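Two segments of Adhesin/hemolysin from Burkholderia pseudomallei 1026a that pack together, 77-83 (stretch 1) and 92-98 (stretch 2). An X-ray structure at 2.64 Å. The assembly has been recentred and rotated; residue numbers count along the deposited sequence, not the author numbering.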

ATOM      1  N   GLY A  77      12.176 -21.342   5.022  1.00 44.53           N
ATOM      2  CA  GLY A  77      11.585 -22.161   6.059  1.00 40.47           C
ATOM      3  C   GLY A  77      10.214 -21.738   6.547  1.00 56.26           C
ATOM      4  O   GLY A  77       9.671 -22.360   7.461  1.00 70.61           O
ATOM      5  N   TYR A  78       9.641 -20.683   5.976  1.00 53.26           N
ATOM      6  CA  TYR A  78       8.284 -20.300   6.372  1.00 48.03           C
ATOM      7  C   TYR A  78       7.258 -21.099   5.595  1.00 50.81           C
ATOM      8  O   TYR A  78       7.507 -21.539   4.468  1.00 48.69           O
ATOM      9  N   ASP A  79       6.101 -21.297   6.204  1.00 43.33           N
ATOM     10  CA  ASP A  79       4.993 -21.893   5.484  1.00 48.85           C
ATOM     11  C   ASP A  79       4.175 -20.742   4.934  1.00 51.14           C
ATOM     12  O   ASP A  79       3.580 -19.972   5.696  1.00 50.95           O
ATOM     13  N   VAL A  80       4.177 -20.607   3.610  1.00 50.30           N
ATOM     14  CA  VAL A  80       3.559 -19.464   2.965  1.00 32.06           C
ATOM     15  C   VAL A  80       2.338 -19.833   2.133  1.00 40.72           C
ATOM     16  O   VAL A  80       2.440 -20.632   1.189  1.00 36.50           O
ATOM     17  N   VAL A  81       1.187 -19.246   2.470  1.00 32.96           N
ATOM     18  CA  VAL A  81       0.009 -19.349   1.603  1.00 28.97           C
ATOM     19  C   VAL A  81      -0.320 -18.038   0.897  1.00 35.02           C
ATOM     20  O   VAL A  81      -0.606 -17.016   1.537  1.00 49.18           O
ATOM     21  N   GLN A  82      -0.308 -18.080  -0.429  1.00 43.68           N
ATOM     22  CA  GLN A  82      -0.580 -16.906  -1.244  1.00 33.35           C
ATOM     23  C   GLN A  82      -2.077 -16.723  -1.479  1.00 41.16           C
ATOM     24  O   GLN A  82      -2.802 -17.692  -1.735  1.00 42.05           O
ATOM     25  N   ASN A  83      -2.526 -15.472  -1.397  1.00 38.39           N
ATOM     26  CA  ASN A  83      -3.927 -15.135  -1.605  1.00 40.63           C
ATOM     27  C   ASN A  83      -4.884 -16.057  -0.839  1.00 42.96           C
ATOM     28  O   ASN A  83      -5.771 -16.689  -1.433  1.00 33.88           O
ATOM     29  N   PRO A  92      -5.806 -10.402   2.069  1.00 34.42           N
ATOM     30  CA  PRO A  92      -4.359 -10.257   2.279  1.00 34.42           C
ATOM     31  C   PRO A  92      -3.497 -10.996   1.242  1.00 43.41           C
ATOM     32  O   PRO A  92      -3.942 -11.934   0.556  1.00 39.38           O
ATOM     33  N   ASP A  93      -2.251 -10.548   1.136  1.00 36.18           N
ATOM     34  CA  ASP A  93      -1.286 -11.120   0.217  1.00 35.25           C
ATOM     35  C   ASP A  93      -0.926 -12.561   0.580  1.00 35.87           C
ATOM     36  O   ASP A  93      -1.042 -13.473  -0.246  1.00 40.93           O
ATOM     37  N   TYR A  94      -0.476 -12.744   1.817  1.00 35.67           N
ATOM     38  CA  TYR A  94      -0.036 -14.040   2.298  1.00 35.40           C
ATOM     39  C   TYR A  94      -0.683 -14.437   3.615  1.00 41.35           C
ATOM     40  O   TYR A  94      -1.364 -13.629   4.266  1.00 37.76           O
ATOM     41  N   THR A  95      -0.244 -15.609   4.078  1.00 35.42           N
ATOM     42  CA  THR A  95      -0.370 -16.107   5.447  1.00 36.98           C
ATOM     43  C   THR A  95       1.002 -16.741   5.770  1.00 31.28           C
ATOM     44  O   THR A  95       1.412 -17.675   5.081  1.00 34.26           O
ATOM     45  N   ILE A  96       1.724 -16.242   6.781  1.00 40.48           N
ATOM     46  CA  ILE A  96       3.076 -16.704   7.023  1.00 43.32           C
ATOM     47  C   ILE A  96       3.108 -17.395   8.390  1.00 48.43           C
ATOM     48  O   ILE A  96       2.985 -16.745   9.460  1.00 39.12           O
ATOM     49  N   ASN A  97       3.229 -18.724   8.345  1.00 47.86           N
ATOM     50  CA  ASN A  97       3.077 -19.553   9.542  1.00 43.24           C
ATOM     51  C   ASN A  97       1.779 -19.216  10.287  1.00 48.24           C
ATOM     52  O   ASN A  97       1.755 -19.133  11.523  1.00 40.35           O
ATOM     53  N   GLY A  98       0.710 -19.006   9.518  1.00 40.16           N
ATOM     54  CA  GLY A  98      -0.602 -18.770  10.081  1.00 42.12           C
ATOM     55  C   GLY A  98      -1.031 -17.311  10.119  1.00 44.01           C
ATOM     56  O   GLY A  98      -2.221 -17.030   9.996  1.00 40.45           O
TER

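The two stretches run antiparallel: the two strand axes run at 166° to each other and come within 4.6 Å, and together the stretches bury 502 Å² of surface. Because neighbouring residues in a strand project to alternate sides, the pairing sorts the side chains into two sets. Val80, Gln82, Tyr94 and Ile96 lie on one face of the sheet, and Val81 and Thr95 lie on the other.

The apolar packing is concentrated on the first of these faces, where all four residues are buried. Val80 (chi1 t) faces two larger residues of the other strand: its CG1 is 4.4 Å from CD1 of Tyr94, and its CG2 is 4.4 Å from CG1 of Ile96. These are loose van der Waals distances, as expected for side chains that stand beside one another on a sheet. Tyr94 has chi1 at -38°, in the m range, and chi2 at -63°. The edge of its ring receives Gln82, whose CG lies 4.4 Å from Tyr94 CD1 and near the ring plane. Gln82 has chi1 m and chi2 t; its NE2, like the hydroxyl of Tyr94, is hydrogen-bonded elsewhere in the structure. Ile96, in the mt rotamer, is also met by Tyr78, which precedes the strand and directs its CA-to-CB bond toward the other stretch. With chi1 m and chi2 at -99°, the Tyr78 ring brings CD1 to 3.4 Å from Ile96 CG2, the closest apolar contact between the stretches.

The main polar side-chain interaction is made by Asn97, which has the largest covered area of any residue here, 69 Å². Its CA-to-CB bond points sideways, but chi1 m and chi2 near -11° carry the amide back to stretch 1. OD1 of Asn97 accepts a nearly straight hydrogen bond from Asp79 N at 2.7 Å, and Asn97 N donates to Asp79 O at 2.9 Å, so side chain and backbone of one residue grip both polar groups of the Asp79 main chain. The same amide adjoins the tyrosine, with Asn97 ND2 3.7 Å from Tyr78 CD1. The CA-to-CB bond of Asp79 (chi1 m) points sideways, and its carboxylate makes no hydrogen bond to stretch 2.

On the Val81-Thr95 face the packing is less certain. Thr95 adopts chi1 p and Val81 chi1 t. A weak hydrogen bond runs from Thr95 OG1 to Val81 O at 3.5 Å, but the hydroxyl is modelled too close to Val81, so its position carries little weight. The backbone bond from Val81 N to Thr95 O, at 3.1 Å and 169°, is better formed.

Beyond the strands, side chains contribute little. Asn83 (chi1 m) and Asp93 (chi1 m) both turn their CA-to-CB bonds away, and Asn83 ND2 and the Asp93 carboxylate find partners elsewhere; here the link is through the main chain, Asn83 N donating to Asp93 O at 2.7 Å.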

ATOM      1  CB  TYR A  78       8.037 -18.814   6.157  1.00 42.48           C
ATOM      2  CG  TYR A  78       8.962 -17.938   6.945  1.00 38.40           C
ATOM      3  CD1 TYR A  78       8.555 -17.362   8.133  1.00 32.37           C
ATOM      4  CD2 TYR A  78      10.250 -17.684   6.494  1.00 38.86           C
ATOM      5  CE1 TYR A  78       9.413 -16.550   8.852  1.00 41.89           C
ATOM      6  CE2 TYR A  78      11.113 -16.875   7.202  1.00 31.23           C
ATOM      7  CZ  TYR A  78      10.696 -16.315   8.382  1.00 40.44           C
ATOM      8  OH  TYR A  78      11.571 -15.513   9.079  1.00 50.76           O
ATOM      9  CB  ASP A  79       4.170 -22.778   6.414  1.00 47.65           C
ATOM     10  CG  ASP A  79       4.993 -23.941   6.980  1.00 67.00           C
ATOM     11  OD1 ASP A  79       5.593 -24.705   6.178  1.00 65.46           O
ATOM     12  OD2 ASP A  79       5.060 -24.079   8.220  1.00 59.17           O
ATOM     13  CB  VAL A  80       4.563 -18.723   2.057  1.00 34.15           C
ATOM     14  CG1 VAL A  80       3.869 -17.570   1.366  1.00 33.97           C
ATOM     15  CG2 VAL A  80       5.759 -18.215   2.864  1.00 28.78           C
ATOM     16  CB  VAL A  81      -1.239 -19.809   2.367  1.00 35.06           C
ATOM     17  CG1 VAL A  81      -2.405 -20.098   1.390  1.00 21.83           C
ATOM     18  CG2 VAL A  81      -0.911 -20.998   3.243  1.00 18.89           C
ATOM     19  CB  GLN A  82       0.140 -17.012  -2.586  1.00 37.71           C
ATOM     20  CG  GLN A  82       1.644 -16.853  -2.501  1.00 33.70           C
ATOM     21  CD  GLN A  82       2.251 -16.543  -3.844  1.00 36.70           C
ATOM     22  OE1 GLN A  82       2.891 -17.396  -4.472  1.00 40.46           O
ATOM     23  NE2 GLN A  82       2.055 -15.312  -4.301  1.00 34.66           N
ATOM     24  CB  ASN A  83      -4.251 -15.078  -3.102  1.00 33.77           C
ATOM     25  CG  ASN A  83      -3.311 -14.140  -3.861  1.00 42.77           C
ATOM     26  OD1 ASN A  83      -3.363 -12.925  -3.686  1.00 40.32           O
ATOM     27  ND2 ASN A  83      -2.434 -14.707  -4.691  1.00 34.77           N
ATOM     28  CB  PRO A  92      -4.132 -10.839   3.682  1.00 28.31           C
ATOM     29  CG  PRO A  92      -5.338 -11.640   3.974  1.00 32.15           C
ATOM     30  CD  PRO A  92      -6.477 -11.076   3.189  1.00 26.57           C
ATOM     31  CB  ASP A  93      -0.015 -10.259   0.201  1.00 37.44           C
ATOM     32  CG  ASP A  93      -0.202  -8.945  -0.531  1.00 34.78           C
ATOM     33  OD1 ASP A  93      -1.187  -8.823  -1.299  1.00 37.86           O
ATOM     34  OD2 ASP A  93       0.645  -8.039  -0.345  1.00 33.53           O
ATOM     35  CB  TYR A  94       1.446 -14.017   2.605  1.00 29.87           C
ATOM     36  CG  TYR A  94       2.287 -13.223   1.654  1.00 39.23           C
ATOM     37  CD1 TYR A  94       2.389 -13.584   0.302  1.00 36.83           C
ATOM     38  CD2 TYR A  94       3.040 -12.147   2.111  1.00 34.86           C
ATOM     39  CE1 TYR A  94       3.177 -12.878  -0.559  1.00 31.15           C
ATOM     40  CE2 TYR A  94       3.850 -11.437   1.255  1.00 40.72           C
ATOM     41  CZ  TYR A  94       3.914 -11.806  -0.087  1.00 31.67           C
ATOM     42  OH  TYR A  94       4.708 -11.091  -0.947  1.00 34.77           O
ATOM     43  CB  THR A  95      -1.475 -17.163   5.575  1.00 42.55           C
ATOM     44  OG1 THR A  95      -1.179 -18.274   4.721  1.00 42.80           O
ATOM     45  CG2 THR A  95      -2.822 -16.573   5.183  1.00 40.10           C
ATOM     46  CB  ILE A  96       4.103 -15.558   6.901  1.00 36.47           C
ATOM     47  CG1 ILE A  96       4.124 -15.023   5.477  1.00 28.87           C
ATOM     48  CG2 ILE A  96       5.509 -16.023   7.293  1.00 38.53           C
ATOM     49  CD1 ILE A  96       5.183 -14.011   5.245  1.00 34.98           C
ATOM     50  CB  ASN A  97       4.293 -19.414  10.462  1.00 34.05           C
ATOM     51  CG  ASN A  97       5.575 -19.834   9.780  1.00 44.41           C
ATOM     52  OD1 ASN A  97       5.542 -20.420   8.700  1.00 52.88           O
ATOM     53  ND2 ASN A  97       6.712 -19.549  10.407  1.00 40.78           N
TER